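Long-range contacts in fatty acid CoA ligase (Marinactinospora thermotolerans, PDB 6SQ8), which belongs to the ANL clan of AMP-binding enzymes and binds AMP, pairing an AMP-binding region with a smaller C-terminal domain: residues H33-L38 and L66-Q71; G74-G79 and R149-G154; V439-V444 and H468-V473; G28-H33 and T60-A65. All blocks are in the same frame, centred on the assembly; numbering follows the deposited sequence.

Contact 1 of 4, residues H33-L38 and L66-Q71; sequences HQVRLL and LRLAVQ
A69 is the bump at the middle of this helix-to-helix contact. Its CB points across to residues 33-38 and settles into the hollow between V35 and L38, one helical turn apart on the facing helix, with L38 CB 3.9 Å from A69 CB. The floor of that hollow is backbone, since V35 O lies 3.8 Å from the same A69 CB. The small methyl of A69 fits this hollow, where the short segment axes come within 8.5 Å of each other.

V35 and L38 in turn press on the other helix. V35 has CG1 anti to its backbone N (chi1 175°), which lays that methyl against the main chain of A69, 4.0 Å from A69 CA. Its second branch, CG2, reaches instead to L68, at 4.2 Å from L68 CD2. L38 leans the other way: its CG stands anti to its carbonyl carbon, and CD1 drops onto the start of 66-71, 3.8 Å from L66 N and 4.3 Å from L66 CB. No hydrogen bond crosses the interface, and every residue that touches is buried. M11 of helix 5-13 closes over V35 and L68 together.

The two segments run at 50° with a negative sign, as expected where i, i+4 ridges, such as V35 after L31 and A69 after A65, pack ridges-into-grooves. Helix 61-72, one of the pair, is the connection of a beta-alpha-beta crossover between the adjacent parallel strands 52-56 and 76-79.

Contact 2 of 4, residues G74-G79 and R149-G154; sequences GCHYVG and REHPEG
Two buried histidine rings meet rim to rim, joined by one hydrogen bond: H76 ND1 lies 2.9 Å from H151 NE2, and at 166° the bond is close to straight. Neither ring covers the face of the other; their planes are turned 42° apart. H76 holds CG in the crowded position between its backbone N and carbonyl carbon (chi1 66°), while H151 has CG anti to its backbone N, so each imidazole swings toward the other.

The far nitrogens are gripped too. E153 N donates to H151 ND1 over 3.3 Å, lying in the ring plane, so the ring is pinned to the type I turn that runs from H151 to G154. H76 NE2 is hydrogen-bonded to A96 O, and the H76 ring also meets that of W361.

Next to the rings along the chain, G74 brings its main chain against 149-151. With its positive phi it is the C-prime residue of the Schellman motif ending helix 61-72, and its CA comes 3.1 Å from R149 O. G74 O faces H151, 3.2 Å from H151 CB. R149 bends at chi3 and presents a guanidinium edge to C75, with NH2 4.1 Å from C75 SG; R149 NH2 is hydrogen-bonded to I47 O and R149 NE to I73 O.

Strand 76-79 thus leaves the helix end and runs between two neighbours: H76 and V78 bond through their backbones to strand 52-56, whereas Y77 bonds to A156 and V158 of strand 155-160, the strand that follows 149-154.

Contact 3 of 4, residues V439-V444 and H468-V473; sequences VCAAVV and HVPRRV
Two backbone hydrogen bonds tie 439-444 to 468-473. R471 N donates to V439 O at 2.9 Å, on a rather bent path, and A441 N donates to R472 O at 3.0 Å, more nearly straight; both donors lie in the plane of the carbonyl they use. Three CA-H...O contacts accompany them: P470 CA shares V439 O, C440 CA shares R472 O, and further along V473 CA is 3.3 Å from A441 O.

The bridges C440 with R472 and A441 with V473 are parallel, as they must be when strands 438-445 and 472-475 are joined through helix 453-463 as a beta-alpha-beta unit of the C-terminal domain. Strand 422-432 borders 438-445 on its other side, running antiparallel.

Apolar contacts gather round P470, whose CB lies 3.9 Å from A441 CB and 4.2 Å from V439 CG1. V439 turns CG1 anti to its backbone N, which also brings that methyl to H468 O. Further along, V443 CG2 meets V473 CG1 at 4.3 Å. L416 of helix 409-418 packs on A441, and R457 of helix 453-463 on V473. On the face of C440 and R472, C440 SG sits 4.2 Å from R472 CB, and F496 touches both residues.

Contact 4 of 4, residues G28-H33 and T60-A65; sequences GARLRH and TWRAIA
R30 sends its side chain from the exposed flank of its helix to W61. CB points across, CG stands anti to the backbone N, and the extended chain carries the guanidinium out to W61 CZ2. R30 NE and R30 CZ both come close to that carbon, and R30 NH2 comes nearest, 3.6 Å from W61 CZ2. The carbon lies over one face of the R30 guanidinium, off toward its rim, with the guanidinium and indole planes 65° apart. R30 NH2 is also 4.1 Å from R62 NH2, and the like charges there probably repel. W61 CZ2 lies beside the pair, since it sits over the centre of the R62 guanidinium as well, and R62 CG in turn lies over the centre of the indole.

These are the first turns of helices 28-44 and 61-72, crossing at -56°. T60 is the N-cap of the second, its OG1 accepting from A63 N at 3.2 Å while also bonded to E104 OE2.

Deeper in, L31 supplies the apolar part. With CG anti to the backbone N, its CD1 is 3.7 Å from A65 CB and meets the indole edge at W61 CE3, 4.1 Å away. L214 of helix 205-215 and A18 of strand 17-20 also touch L31.

Overall arrangement
From the N terminus, helix 28-44 opens contact 4 and then, through the shared H33, contact 1. Helix 61-72 closes them in the same order, so the two loops cross, and their centres lie only 8 Å apart along one helix pair. The chain then leaves that helix directly into contact 2, where V70 O and C75 N form a probable hydrogen bond joining it to contact 1. Contact 2 closes a longer loop at 149-154, bringing the start of strand 76-79 to the segment leading into strand 155-160. Contact 3 comes last, a short closure within the C-terminal domain, on the opposite side of the chain's centre and about 51 Å from contact 1 between centres.

Contact 1 of 4, residues H33-L38 and L66-Q71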
loop_
_atom_site.group_PDB
_atom_site.type_symbol
_atom_site.label_atom_id
_atom_site.label_comp_id
_atom_site.label_asym_id
_atom_site.label_seq_id
_atom_site.Cartn_x
_atom_site.Cartn_y
_atom_site.Cartn_z
ATOM N N HIS A 33 -17.031 1.813 22.688
ATOM C CA HIS A 33 -16.666 1.570 24.072
ATOM C C HIS A 33 -15.147 1.318 24.199
ATOM O O HIS A 33 -14.490 1.877 25.085
ATOM C CB HIS A 33 -17.520 0.427 24.656
ATOM C CG HIS A 33 -17.154 0.082 26.068
ATOM N ND1 HIS A 33 -16.102 -0.779 26.384
ATOM C CD2 HIS A 33 -17.665 0.499 27.254
ATOM C CE1 HIS A 33 -15.999 -0.878 27.697
ATOM N NE2 HIS A 33 -16.942 -0.101 28.250
ATOM N N GLN A 34 -14.589 0.488 23.310
ATOM C CA GLN A 34 -13.168 0.119 23.374
ATOM C C GLN A 34 -12.266 1.323 23.084
ATOM O O GLN A 34 -11.176 1.425 23.635
ATOM C CB GLN A 34 -12.863 -1.037 22.427
ATOM C CG GLN A 34 -12.678 -2.335 23.194
ATOM C CD GLN A 34 -11.262 -2.545 23.662
ATOM O OE1 GLN A 34 -10.310 -1.971 23.138
ATOM N NE2 GLN A 34 -11.106 -3.398 24.659
ATOM N N VAL A 35 -12.719 2.221 22.209
ATOM C CA VAL A 35 -11.940 3.395 21.886
ATOM C C VAL A 35 -11.852 4.271 23.140
ATOM O O VAL A 35 -10.767 4.763 23.486
ATOM C CB VAL A 35 -12.524 4.169 20.691
ATOM C CG1 VAL A 35 -11.751 5.459 20.441
ATOM C CG2 VAL A 35 -12.545 3.317 19.431
ATOM N N ARG A 36 -13.002 4.448 23.800
ATOM C CA ARG A 36 -13.106 5.271 25.003
ATOM C C ARG A 36 -12.152 4.716 26.072
ATOM O O ARG A 36 -11.347 5.456 26.667
ATOM C CB ARG A 36 -14.540 5.266 25.540
ATOM C CG ARG A 36 -15.590 5.902 24.644
ATOM C CD ARG A 36 -16.930 5.877 25.344
ATOM N NE ARG A 36 -18.027 5.887 24.395
ATOM C CZ ARG A 36 -19.020 5.008 24.377
ATOM N NH1 ARG A 36 -19.033 4.030 25.267
ATOM N NH2 ARG A 36 -20.020 5.139 23.507
ATOM N N LEU A 37 -12.246 3.400 26.275
ATOM C CA LEU A 37 -11.444 2.668 27.234
ATOM C C LEU A 37 -9.947 2.887 26.976
ATOM O O LEU A 37 -9.209 3.317 27.858
ATOM C CB LEU A 37 -11.818 1.189 27.121
ATOM C CG LEU A 37 -11.378 0.309 28.296
ATOM C CD1 LEU A 37 -12.417 -0.780 28.552
ATOM C CD2 LEU A 37 -9.997 -0.294 28.068
ATOM N N LEU A 38 -9.510 2.586 25.750
ATOM C CA LEU A 38 -8.111 2.657 25.386
ATOM C C LEU A 38 -7.630 4.108 25.440
ATOM O O LEU A 38 -6.490 4.365 25.824
ATOM C CB LEU A 38 -7.946 2.098 23.971
ATOM C CG LEU A 38 -8.163 0.604 23.812
ATOM C CD1 LEU A 38 -8.123 0.217 22.362
ATOM C CD2 LEU A 38 -7.093 -0.159 24.537
ATOM N N LEU A 66 -7.420 0.776 18.682
ATOM C CA LEU A 66 -6.202 1.347 19.242
ATOM C C LEU A 66 -5.773 2.552 18.396
ATOM O O LEU A 66 -5.409 3.581 18.942
ATOM C CB LEU A 66 -5.093 0.291 19.315
ATOM C CG LEU A 66 -3.720 0.801 19.767
ATOM C CD1 LEU A 66 -3.816 1.399 21.152
ATOM C CD2 LEU A 66 -2.669 -0.294 19.747
ATOM N N ARG A 67 -5.805 2.404 17.068
ATOM C CA ARG A 67 -5.322 3.460 16.166
ATOM C C ARG A 67 -6.181 4.711 16.380
ATOM O O ARG A 67 -5.668 5.832 16.508
ATOM C CB ARG A 67 -5.372 3.003 14.708
ATOM C CG ARG A 67 -4.777 3.973 13.684
ATOM C CD ARG A 67 -5.295 3.666 12.285
ATOM N NE ARG A 67 -4.427 4.054 11.176
ATOM C CZ ARG A 67 -3.675 3.216 10.472
ATOM N NH1 ARG A 67 -3.507 1.976 10.902
ATOM N NH2 ARG A 67 -3.101 3.617 9.348
ATOM N N LEU A 68 -7.492 4.479 16.444
ATOM C CA LEU A 68 -8.477 5.509 16.561
ATOM C C LEU A 68 -8.298 6.219 17.909
ATOM O O LEU A 68 -8.389 7.441 17.987
ATOM C CB LEU A 68 -9.850 4.844 16.414
ATOM C CG LEU A 68 -11.023 5.754 16.082
ATOM C CD1 LEU A 68 -10.631 6.847 15.105
ATOM C CD2 LEU A 68 -12.177 4.939 15.534
ATOM N N ALA A 69 -8.005 5.444 18.958
ATOM C CA ALA A 69 -7.769 5.987 20.296
ATOM C C ALA A 69 -6.498 6.846 20.305
ATOM O O ALA A 69 -6.519 7.959 20.797
ATOM C CB ALA A 69 -7.702 4.873 21.307
ATOM N N VAL A 70 -5.405 6.335 19.738
ATOM C CA VAL A 70 -4.158 7.078 19.666
ATOM C C VAL A 70 -4.382 8.424 18.970
ATOM O O VAL A 70 -3.777 9.432 19.341
ATOM C CB VAL A 70 -3.067 6.269 18.945
ATOM C CG1 VAL A 70 -1.879 7.146 18.540
ATOM C CG2 VAL A 70 -2.616 5.073 19.784
ATOM N N GLN A 71 -5.222 8.438 17.936
ATOM C CA GLN A 71 -5.454 9.646 17.141
ATOM C C GLN A 71 -6.391 10.595 17.898
ATOM O O GLN A 71 -6.154 11.795 17.933
ATOM C CB GLN A 71 -5.964 9.269 15.750
ATOM C CG GLN A 71 -4.854 8.715 14.850
ATOM C CD GLN A 71 -5.380 8.119 13.569
ATOM O OE1 GLN A 71 -6.537 7.714 13.480
ATOM N NE2 GLN A 71 -4.531 8.069 12.558
#

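Contact 2 of 4, residues G74-G79 and R149-G154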
loop_
_atom_site.group_PDB
_atom_site.type_symbol
_atom_site.label_atom_id
_atom_site.label_comp_id
_atom_site.label_asym_id
_atom_site.label_seq_id
_atom_site.Cartn_x
_atom_site.Cartn_y
_atom_site.Cartn_z
ATOM N N GLY A 74 -4.939 12.929 20.435
ATOM C CA GLY A 74 -4.018 13.922 19.906
ATOM C C GLY A 74 -2.599 13.401 19.722
ATOM O O GLY A 74 -1.694 14.188 19.569
ATOM N N CYS A 75 -2.413 12.078 19.665
ATOM C CA CYS A 75 -1.107 11.481 19.335
ATOM C C CYS A 75 -1.063 11.023 17.871
ATOM O O CYS A 75 -2.089 10.973 17.192
ATOM C CB CYS A 75 -0.811 10.315 20.269
ATOM S SG CYS A 75 -0.446 10.859 21.959
ATOM N N HIS A 76 0.142 10.706 17.383
ATOM C CA HIS A 76 0.299 10.165 16.046
ATOM C C HIS A 76 0.641 8.671 16.112
ATOM O O HIS A 76 1.592 8.250 16.769
ATOM C CB HIS A 76 1.290 10.995 15.218
ATOM C CG HIS A 76 2.707 10.990 15.662
ATOM N ND1 HIS A 76 3.282 12.080 16.298
ATOM C CD2 HIS A 76 3.691 10.080 15.499
ATOM C CE1 HIS A 76 4.559 11.829 16.533
ATOM N NE2 HIS A 76 4.835 10.604 16.057
ATOM N N TYR A 77 -0.173 7.884 15.403
ATOM C CA TYR A 77 -0.026 6.448 15.289
ATOM C C TYR A 77 1.222 6.081 14.473
ATOM O O TYR A 77 1.451 6.609 13.387
ATOM C CB TYR A 77 -1.263 5.885 14.602
ATOM C CG TYR A 77 -1.210 4.414 14.295
ATOM C CD1 TYR A 77 -1.558 3.472 15.250
ATOM C CD2 TYR A 77 -0.863 3.966 13.035
ATOM C CE1 TYR A 77 -1.548 2.116 14.964
ATOM C CE2 TYR A 77 -0.837 2.614 12.737
ATOM C CZ TYR A 77 -1.182 1.686 13.703
ATOM O OH TYR A 77 -1.180 0.359 13.407
ATOM N N VAL A 78 2.007 5.150 15.018
ATOM C CA VAL A 78 3.174 4.580 14.350
ATOM C C VAL A 78 2.995 3.056 14.301
ATOM O O VAL A 78 3.358 2.357 15.238
ATOM C CB VAL A 78 4.479 4.968 15.073
ATOM C CG1 VAL A 78 5.697 4.316 14.438
ATOM C CG2 VAL A 78 4.649 6.475 15.156
ATOM N N GLY A 79 2.394 2.567 13.214
ATOM C CA GLY A 79 2.136 1.155 13.007
ATOM C C GLY A 79 3.403 0.394 12.643
ATOM O O GLY A 79 3.998 0.615 11.583
ATOM N N ARG A 149 -7.839 15.230 22.589
ATOM C CA ARG A 149 -6.811 16.264 22.693
ATOM C C ARG A 149 -6.285 16.526 21.268
ATOM O O ARG A 149 -6.467 15.702 20.369
ATOM C CB ARG A 149 -5.690 15.819 23.645
ATOM C CG ARG A 149 -6.155 15.117 24.918
ATOM C CD ARG A 149 -5.018 14.733 25.856
ATOM N NE ARG A 149 -4.030 13.828 25.273
ATOM C CZ ARG A 149 -2.988 13.294 25.926
ATOM N NH1 ARG A 149 -2.910 13.385 27.242
ATOM N NH2 ARG A 149 -2.023 12.679 25.262
ATOM N N GLU A 150 -5.626 17.672 21.077
ATOM C CA GLU A 150 -5.136 18.122 19.792
ATOM C C GLU A 150 -3.641 17.851 19.652
ATOM O O GLU A 150 -2.866 18.255 20.497
ATOM C CB GLU A 150 -5.337 19.628 19.665
ATOM C CG GLU A 150 -6.715 19.982 19.167
ATOM C CD GLU A 150 -6.802 19.974 17.654
ATOM O OE1 GLU A 150 -7.621 19.216 17.130
ATOM O OE2 GLU A 150 -6.045 20.717 16.980
ATOM N N HIS A 151 -3.245 17.206 18.548
ATOM C CA HIS A 151 -1.840 17.125 18.191
ATOM C C HIS A 151 -1.358 18.540 17.885
ATOM O O HIS A 151 -1.943 19.228 17.055
ATOM C CB HIS A 151 -1.643 16.124 17.040
ATOM C CG HIS A 151 -0.247 15.620 16.871
ATOM N ND1 HIS A 151 0.802 16.439 16.513
ATOM C CD2 HIS A 151 0.266 14.377 16.945
ATOM C CE1 HIS A 151 1.906 15.723 16.404
ATOM N NE2 HIS A 151 1.607 14.456 16.653
ATOM N N PRO A 152 -0.303 19.049 18.567
ATOM C CA PRO A 152 0.217 20.386 18.288
ATOM C C PRO A 152 0.478 20.669 16.799
ATOM O O PRO A 152 0.291 21.807 16.376
ATOM C CB PRO A 152 1.565 20.430 19.029
ATOM C CG PRO A 152 1.435 19.403 20.134
ATOM C CD PRO A 152 0.442 18.368 19.641
ATOM N N GLU A 153 0.918 19.656 16.033
ATOM C CA GLU A 153 1.277 19.863 14.620
ATOM C C GLU A 153 0.336 19.084 13.688
ATOM O O GLU A 153 0.622 18.959 12.510
ATOM C CB GLU A 153 2.764 19.586 14.361
ATOM C CG GLU A 153 3.427 18.592 15.291
ATOM C CD GLU A 153 4.786 19.027 15.786
ATOM O OE1 GLU A 153 4.795 19.717 16.807
ATOM O OE2 GLU A 153 5.826 18.677 15.158
ATOM N N GLY A 154 -0.801 18.615 14.207
ATOM C CA GLY A 154 -1.913 18.092 13.392
ATOM C C GLY A 154 -1.631 16.753 12.702
ATOM O O GLY A 154 -2.286 16.407 11.714
#

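Contact 3 of 4, residues V439-V444 and H468-V473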
loop_
_atom_site.group_PDB
_atom_site.type_symbol
_atom_site.label_atom_id
_atom_site.label_comp_id
_atom_site.label_asym_id
_atom_site.label_seq_id
_atom_site.Cartn_x
_atom_site.Cartn_y
_atom_site.Cartn_z
ATOM N N VAL A 439 21.010 -4.895 -20.542
ATOM C CA VAL A 439 19.663 -5.214 -20.130
ATOM C C VAL A 439 19.592 -6.697 -19.752
ATOM O O VAL A 439 20.006 -7.555 -20.519
ATOM C CB VAL A 439 18.677 -4.866 -21.260
ATOM C CG1 VAL A 439 17.235 -5.111 -20.841
ATOM C CG2 VAL A 439 18.869 -3.432 -21.747
ATOM N N CYS A 440 19.078 -6.980 -18.556
ATOM C CA CYS A 440 18.978 -8.345 -18.045
ATOM C C CYS A 440 17.546 -8.619 -17.597
ATOM O O CYS A 440 16.893 -7.735 -17.105
ATOM C CB CYS A 440 19.917 -8.557 -16.861
ATOM S SG CYS A 440 21.646 -8.250 -17.300
ATOM N N ALA A 441 17.074 -9.851 -17.763
ATOM C CA ALA A 441 15.717 -10.185 -17.432
ATOM C C ALA A 441 15.698 -11.485 -16.642
ATOM O O ALA A 441 16.180 -12.505 -17.102
ATOM C CB ALA A 441 14.894 -10.312 -18.685
ATOM N N ALA A 442 15.151 -11.406 -15.433
ATOM C CA ALA A 442 14.749 -12.550 -14.663
ATOM C C ALA A 442 13.283 -12.833 -14.976
ATOM O O ALA A 442 12.452 -11.941 -14.869
ATOM C CB ALA A 442 14.926 -12.262 -13.204
ATOM N N VAL A 443 12.982 -14.078 -15.344
ATOM C CA VAL A 443 11.695 -14.445 -15.859
ATOM C C VAL A 443 11.167 -15.622 -15.053
ATOM O O VAL A 443 11.862 -16.561 -14.804
ATOM C CB VAL A 443 11.791 -14.784 -17.355
ATOM C CG1 VAL A 443 10.553 -15.510 -17.854
ATOM C CG2 VAL A 443 12.032 -13.521 -18.176
ATOM N N VAL A 444 9.908 -15.517 -14.638
ATOM C CA VAL A 444 9.176 -16.605 -14.055
ATOM C C VAL A 444 8.277 -17.214 -15.130
ATOM O O VAL A 444 7.459 -16.580 -15.767
ATOM C CB VAL A 444 8.359 -16.161 -12.840
ATOM C CG1 VAL A 444 7.641 -17.330 -12.194
ATOM C CG2 VAL A 444 9.237 -15.445 -11.828
ATOM N N HIS A 468 16.170 -2.426 -26.334
ATOM C CA HIS A 468 15.370 -2.977 -25.231
ATOM C C HIS A 468 15.600 -4.469 -25.000
ATOM O O HIS A 468 15.170 -4.987 -23.987
ATOM C CB HIS A 468 13.880 -2.732 -25.482
ATOM C CG HIS A 468 13.543 -1.281 -25.473
ATOM N ND1 HIS A 468 13.798 -0.468 -26.567
ATOM C CD2 HIS A 468 12.990 -0.505 -24.522
ATOM C CE1 HIS A 468 13.390 0.749 -26.295
ATOM N NE2 HIS A 468 12.908 0.746 -25.040
ATOM N N VAL A 469 16.237 -5.146 -25.955
ATOM C CA VAL A 469 16.375 -6.590 -25.907
ATOM C C VAL A 469 17.322 -6.966 -24.775
ATOM O O VAL A 469 18.448 -6.475 -24.699
ATOM C CB VAL A 469 16.836 -7.197 -27.247
ATOM C CG1 VAL A 469 16.993 -8.703 -27.129
ATOM C CG2 VAL A 469 15.882 -6.866 -28.392
ATOM N N PRO A 470 16.886 -7.857 -23.858
ATOM C CA PRO A 470 17.762 -8.360 -22.808
ATOM C C PRO A 470 18.857 -9.267 -23.378
ATOM O O PRO A 470 18.546 -10.197 -24.095
ATOM C CB PRO A 470 16.878 -9.169 -21.849
ATOM C CG PRO A 470 15.482 -9.133 -22.435
ATOM C CD PRO A 470 15.532 -8.405 -23.765
ATOM N N ARG A 471 20.113 -8.987 -23.013
ATOM C CA ARG A 471 21.242 -9.826 -23.359
ATOM C C ARG A 471 21.165 -11.141 -22.582
ATOM O O ARG A 471 21.326 -12.193 -23.147
ATOM C CB ARG A 471 22.565 -9.095 -23.076
ATOM C CG ARG A 471 23.811 -9.929 -23.344
ATOM C CD ARG A 471 24.983 -9.069 -23.776
ATOM N NE ARG A 471 25.987 -8.942 -22.741
ATOM C CZ ARG A 471 26.952 -8.046 -22.765
ATOM N NH1 ARG A 471 26.759 -6.872 -23.354
ATOM N NH2 ARG A 471 28.115 -8.336 -22.212
ATOM N N ARG A 472 20.938 -11.050 -21.275
ATOM C CA ARG A 472 20.873 -12.214 -20.389
ATOM C C ARG A 472 19.409 -12.420 -19.965
ATOM O O ARG A 472 18.715 -11.467 -19.619
ATOM C CB ARG A 472 21.791 -12.043 -19.174
ATOM C CG ARG A 472 23.258 -11.782 -19.519
ATOM C CD ARG A 472 24.310 -12.508 -18.690
ATOM N NE ARG A 472 23.831 -13.776 -18.126
ATOM C CZ ARG A 472 23.782 -14.072 -16.823
ATOM N NH1 ARG A 472 24.632 -13.491 -15.988
ATOM N NH2 ARG A 472 22.880 -14.941 -16.373
ATOM N N VAL A 473 18.956 -13.674 -20.042
ATOM C CA VAL A 473 17.656 -14.099 -19.593
ATOM C C VAL A 473 17.843 -15.275 -18.631
ATOM O O VAL A 473 18.369 -16.291 -19.027
ATOM C CB VAL A 473 16.757 -14.491 -20.780
ATOM C CG1 VAL A 473 15.424 -15.074 -20.317
ATOM C CG2 VAL A 473 16.510 -13.312 -21.703
#

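Contact 4 of 4, residues G28-H33 and T60-A65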
loop_
_atom_site.group_PDB
_atom_site.type_symbol
_atom_site.label_atom_id
_atom_site.label_comp_id
_atom_site.label_asym_id
_atom_site.label_seq_id
_atom_site.Cartn_x
_atom_site.Cartn_y
_atom_site.Cartn_z
ATOM N N GLY A 28 -20.994 -1.660 16.729
ATOM C CA GLY A 28 -20.552 -0.266 16.827
ATOM C C GLY A 28 -20.398 0.167 18.274
ATOM O O GLY A 28 -19.370 0.737 18.663
ATOM N N ALA A 29 -21.432 -0.156 19.062
ATOM C CA ALA A 29 -21.467 0.119 20.490
ATOM C C ALA A 29 -20.171 -0.375 21.128
ATOM O O ALA A 29 -19.466 0.376 21.806
ATOM C CB ALA A 29 -22.664 -0.542 21.128
ATOM N N ARG A 30 -19.847 -1.643 20.868
ATOM C CA ARG A 30 -18.780 -2.281 21.579
ATOM C C ARG A 30 -17.423 -1.707 21.155
ATOM O O ARG A 30 -16.496 -1.623 21.973
ATOM C CB ARG A 30 -18.845 -3.792 21.385
ATOM C CG ARG A 30 -17.870 -4.534 22.284
ATOM C CD ARG A 30 -18.180 -6.021 22.290
ATOM N NE ARG A 30 -17.012 -6.788 22.687
ATOM C CZ ARG A 30 -16.669 -7.954 22.157
ATOM N NH1 ARG A 30 -17.399 -8.485 21.174
ATOM N NH2 ARG A 30 -15.622 -8.596 22.650
ATOM N N LEU A 31 -17.306 -1.329 19.883
ATOM C CA LEU A 31 -16.052 -0.762 19.378
ATOM C C LEU A 31 -15.861 0.651 19.944
ATOM O O LEU A 31 -14.754 1.013 20.386
ATOM C CB LEU A 31 -16.064 -0.755 17.848
ATOM C CG LEU A 31 -14.897 -0.020 17.184
ATOM C CD1 LEU A 31 -13.559 -0.648 17.537
ATOM C CD2 LEU A 31 -15.090 0.045 15.678
ATOM N N ARG A 32 -16.943 1.443 19.917
ATOM C CA ARG A 32 -16.938 2.803 20.469
ATOM C C ARG A 32 -16.444 2.745 21.919
ATOM O O ARG A 32 -15.519 3.489 22.296
ATOM C CB ARG A 32 -18.334 3.430 20.397
ATOM C CG ARG A 32 -18.767 3.908 19.021
ATOM C CD ARG A 32 -20.280 4.103 18.996
ATOM N NE ARG A 32 -20.822 4.542 17.714
ATOM C CZ ARG A 32 -20.582 5.736 17.168
ATOM N NH1 ARG A 32 -19.870 6.634 17.833
ATOM N NH2 ARG A 32 -21.022 6.017 15.947
ATOM N N HIS A 33 -17.031 1.813 22.688
ATOM C CA HIS A 33 -16.666 1.570 24.072
ATOM C C HIS A 33 -15.147 1.318 24.199
ATOM O O HIS A 33 -14.490 1.877 25.085
ATOM C CB HIS A 33 -17.520 0.427 24.656
ATOM C CG HIS A 33 -17.154 0.082 26.068
ATOM N ND1 HIS A 33 -16.102 -0.779 26.384
ATOM C CD2 HIS A 33 -17.665 0.499 27.254
ATOM C CE1 HIS A 33 -15.999 -0.878 27.697
ATOM N NE2 HIS A 33 -16.942 -0.101 28.250
ATOM N N THR A 60 -6.451 -7.540 14.207
ATOM C CA THR A 60 -7.502 -7.779 15.231
ATOM C C THR A 60 -8.406 -6.549 15.350
ATOM O O THR A 60 -7.975 -5.442 15.071
ATOM C CB THR A 60 -6.884 -8.050 16.603
ATOM O OG1 THR A 60 -6.379 -6.813 17.117
ATOM C CG2 THR A 60 -5.766 -9.065 16.534
ATOM N N TRP A 61 -9.638 -6.742 15.815
ATOM C CA TRP A 61 -10.572 -5.642 15.887
ATOM C C TRP A 61 -10.143 -4.620 16.942
ATOM O O TRP A 61 -10.445 -3.439 16.827
ATOM C CB TRP A 61 -11.987 -6.154 16.134
ATOM C CG TRP A 61 -12.273 -6.641 17.519
ATOM C CD1 TRP A 61 -12.250 -7.931 17.955
ATOM C CD2 TRP A 61 -12.712 -5.854 18.631
ATOM N NE1 TRP A 61 -12.637 -8.002 19.264
ATOM C CE2 TRP A 61 -12.927 -6.743 19.705
ATOM C CE3 TRP A 61 -12.935 -4.486 18.835
ATOM C CZ2 TRP A 61 -13.342 -6.306 20.960
ATOM C CZ3 TRP A 61 -13.345 -4.055 20.080
ATOM C CH2 TRP A 61 -13.549 -4.956 21.124
ATOM N N ARG A 62 -9.431 -5.069 17.968
ATOM C CA ARG A 62 -8.968 -4.156 19.006
ATOM C C ARG A 62 -7.892 -3.219 18.440
ATOM O O ARG A 62 -7.756 -2.092 18.888
ATOM C CB ARG A 62 -8.466 -4.908 20.241
ATOM C CG ARG A 62 -9.583 -5.383 21.167
ATOM C CD ARG A 62 -9.008 -6.086 22.397
ATOM N NE ARG A 62 -10.051 -6.605 23.281
ATOM C CZ ARG A 62 -10.751 -7.712 23.038
ATOM N NH1 ARG A 62 -10.516 -8.444 21.963
ATOM N NH2 ARG A 62 -11.717 -8.074 23.859
ATOM N N ALA A 63 -7.145 -3.678 17.445
ATOM C CA ALA A 63 -6.088 -2.860 16.857
ATOM C C ALA A 63 -6.686 -1.692 16.058
ATOM O O ALA A 63 -6.024 -0.656 15.869
ATOM C CB ALA A 63 -5.171 -3.709 16.002
ATOM N N ILE A 64 -7.912 -1.890 15.564
ATOM C CA ILE A 64 -8.686 -0.864 14.875
ATOM C C ILE A 64 -9.003 0.267 15.870
ATOM O O ILE A 64 -8.800 1.479 15.550
ATOM C CB ILE A 64 -9.965 -1.462 14.237
ATOM C CG1 ILE A 64 -9.629 -2.404 13.086
ATOM C CG2 ILE A 64 -10.919 -0.371 13.792
ATOM C CD1 ILE A 64 -10.830 -3.046 12.448
ATOM N N ALA A 65 -9.498 -0.140 17.055
ATOM C CA ALA A 65 -9.814 0.740 18.177
ATOM C C ALA A 65 -8.557 1.480 18.640
ATOM O O ALA A 65 -8.627 2.663 18.974
ATOM C CB ALA A 65 -10.420 -0.055 19.304
#